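Local coordinates for protein MNMC2 (Aquifex aeolicus, PDB 3VYW) that transfers a methyl group from S-adenosylmethionine to the modified wobble uridine of tRNA, working without the oxidase domain to which such enzymes are usually fused, at residues 217-222 against 259-264. Residues are numbered along the deposited sequence; the frame is centred on the assembly and turned at random.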
# COMPACT_ATOMS: atom_id res chain seq x y z
N ASP A 217 0.94 16.54 2.77
CA ASP A 217 0.47 17.88 2.69
C ASP A 217 -0.99 17.79 2.86
O ASP A 217 -1.57 16.83 2.47
CB ASP A 217 0.78 18.46 1.32
CG ASP A 217 0.41 19.89 1.21
OD1 ASP A 217 -0.37 20.25 0.32
OD2 ASP A 217 0.90 20.67 2.02
N GLU A 218 -1.58 18.82 3.41
CA GLU A 218 -2.99 18.85 3.73
C GLU A 218 -3.84 18.72 2.53
O GLU A 218 -4.90 18.19 2.60
CB GLU A 218 -3.34 20.18 4.33
CG GLU A 218 -2.80 20.41 5.70
CD GLU A 218 -3.71 21.32 6.44
OE1 GLU A 218 -4.18 22.27 5.82
OE2 GLU A 218 -3.97 21.06 7.63
N LYS A 219 -3.39 19.29 1.44
CA LYS A 219 -4.12 19.28 0.21
C LYS A 219 -3.67 18.15 -0.65
O LYS A 219 -4.09 18.02 -1.75
CB LYS A 219 -3.93 20.59 -0.53
CG LYS A 219 -4.50 21.78 0.20
CD LYS A 219 -5.97 21.92 -0.08
CE LYS A 219 -6.53 23.14 0.60
NZ LYS A 219 -8.01 23.12 0.52
N GLY A 220 -2.76 17.36 -0.12
CA GLY A 220 -2.30 16.16 -0.76
C GLY A 220 -3.30 15.04 -0.68
O GLY A 220 -4.14 15.01 0.17
N TYR A 221 -3.12 14.09 -1.58
CA TYR A 221 -3.95 12.93 -1.76
C TYR A 221 -3.23 11.61 -1.46
O TYR A 221 -2.12 11.42 -1.82
CB TYR A 221 -4.45 12.90 -3.19
CG TYR A 221 -5.51 13.91 -3.47
CD1 TYR A 221 -5.20 15.14 -3.99
CD2 TYR A 221 -6.82 13.65 -3.19
CE1 TYR A 221 -6.17 16.06 -4.23
CE2 TYR A 221 -7.79 14.57 -3.43
CZ TYR A 221 -7.46 15.77 -3.95
OH TYR A 221 -8.44 16.67 -4.18
N TRP A 222 -3.93 10.72 -0.79
CA TRP A 222 -3.43 9.41 -0.51
C TRP A 222 -4.17 8.44 -1.36
O TRP A 222 -5.36 8.44 -1.36
CB TRP A 222 -3.69 9.13 0.94
CG TRP A 222 -3.33 7.78 1.45
CD1 TRP A 222 -2.26 7.44 2.20
CD2 TRP A 222 -4.10 6.55 1.36
NE1 TRP A 222 -2.28 6.15 2.53
CE2 TRP A 222 -3.34 5.55 2.05
CE3 TRP A 222 -5.26 6.19 0.76
CZ2 TRP A 222 -3.76 4.25 2.14
CZ3 TRP A 222 -5.66 4.87 0.83
CH2 TRP A 222 -4.93 3.94 1.51
N LEU A 259 -6.75 14.97 3.73
CA LEU A 259 -7.17 15.68 4.90
C LEU A 259 -8.04 16.85 4.57
O LEU A 259 -9.04 17.06 5.18
CB LEU A 259 -5.96 16.17 5.62
CG LEU A 259 -5.09 15.09 6.14
CD1 LEU A 259 -3.80 15.68 6.61
CD2 LEU A 259 -5.79 14.44 7.29
N LYS A 260 -7.62 17.67 3.63
CA LYS A 260 -8.40 18.82 3.27
C LYS A 260 -8.81 19.03 1.82
O LYS A 260 -9.61 19.87 1.56
CB LYS A 260 -7.75 20.08 3.79
CG LYS A 260 -8.40 20.62 5.03
CD LYS A 260 -7.74 20.08 6.25
CE LYS A 260 -8.01 20.98 7.42
NZ LYS A 260 -8.85 20.38 8.47
N ALA A 261 -8.26 18.30 0.87
CA ALA A 261 -8.73 18.44 -0.51
C ALA A 261 -9.98 17.63 -0.80
O ALA A 261 -10.38 16.84 -0.01
CB ALA A 261 -7.64 18.09 -1.47
N PRO A 262 -10.62 17.88 -1.91
CA PRO A 262 -11.83 17.16 -2.27
C PRO A 262 -11.58 15.77 -2.75
O PRO A 262 -10.62 15.51 -3.43
CB PRO A 262 -12.43 18.01 -3.38
CG PRO A 262 -11.36 18.93 -3.79
CD PRO A 262 -10.58 19.18 -2.56
N VAL A 263 -12.52 14.90 -2.43
CA VAL A 263 -12.46 13.53 -2.82
C VAL A 263 -13.76 13.14 -3.45
O VAL A 263 -14.77 13.66 -3.10
CB VAL A 263 -12.19 12.63 -1.62
CG1 VAL A 263 -11.13 13.24 -0.74
CG2 VAL A 263 -13.44 12.42 -0.83
N PRO A 264 -13.67 12.28 -4.44
CA PRO A 264 -14.82 11.74 -5.14
C PRO A 264 -15.51 10.89 -4.16
O PRO A 264 -14.87 10.41 -3.31
CB PRO A 264 -14.19 10.85 -6.19
CG PRO A 264 -12.81 10.62 -5.74
CD PRO A 264 -12.42 11.87 -5.06
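Tyr221 reaches the loop after strand 253-258 with the tip of its ring. CG stands anti to the carbonyl carbon, chi1 -74°, and the phenol extends until its hydroxyl meets a backbone carbonyl: OH of Tyr221 donates to O of Pro262 over 2.6 Å. The acceptor lies at the ring edge, in the ring plane, and the hydroxyl sits on a lone pair, at a C=O...O angle of 138°. The methyl of Ala261 approaches the same end of the ring obliquely, its CB 3.4 Å from CZ of Tyr221, so one residue supplies apolar packing and the next a polar partner. The contact lies at the end of two neighbouring strands of the Rossmann-like methyltransferase sheet, 220-224 antiparallel to 253-258; the type I turn from Asp217 to Gly220 leads into the first strand, and the irregular 259-264 leaves the second beside it. At the turn the bonding passes to main chain: N of Lys260 gives its hydrogen to O of Glu218 at 3.0 Å, in the carbonyl plane. Ser258 bridges the two sides through its hydroxyl, bonded to O of Gly220 and N of Ala261. A leucine in place of Tyr221 would remove the hydroxyl and with it the bond to O of Pro262, and would probably hold the loop less firmly against the strand. Farther out, the side chains of Glu218 and Lys260 run side by side, yet OE2 of Glu218 and NZ of Lys260 remain 5.0 Å apart, too far for a contact between the charged atoms, though the opposite charges may still attract.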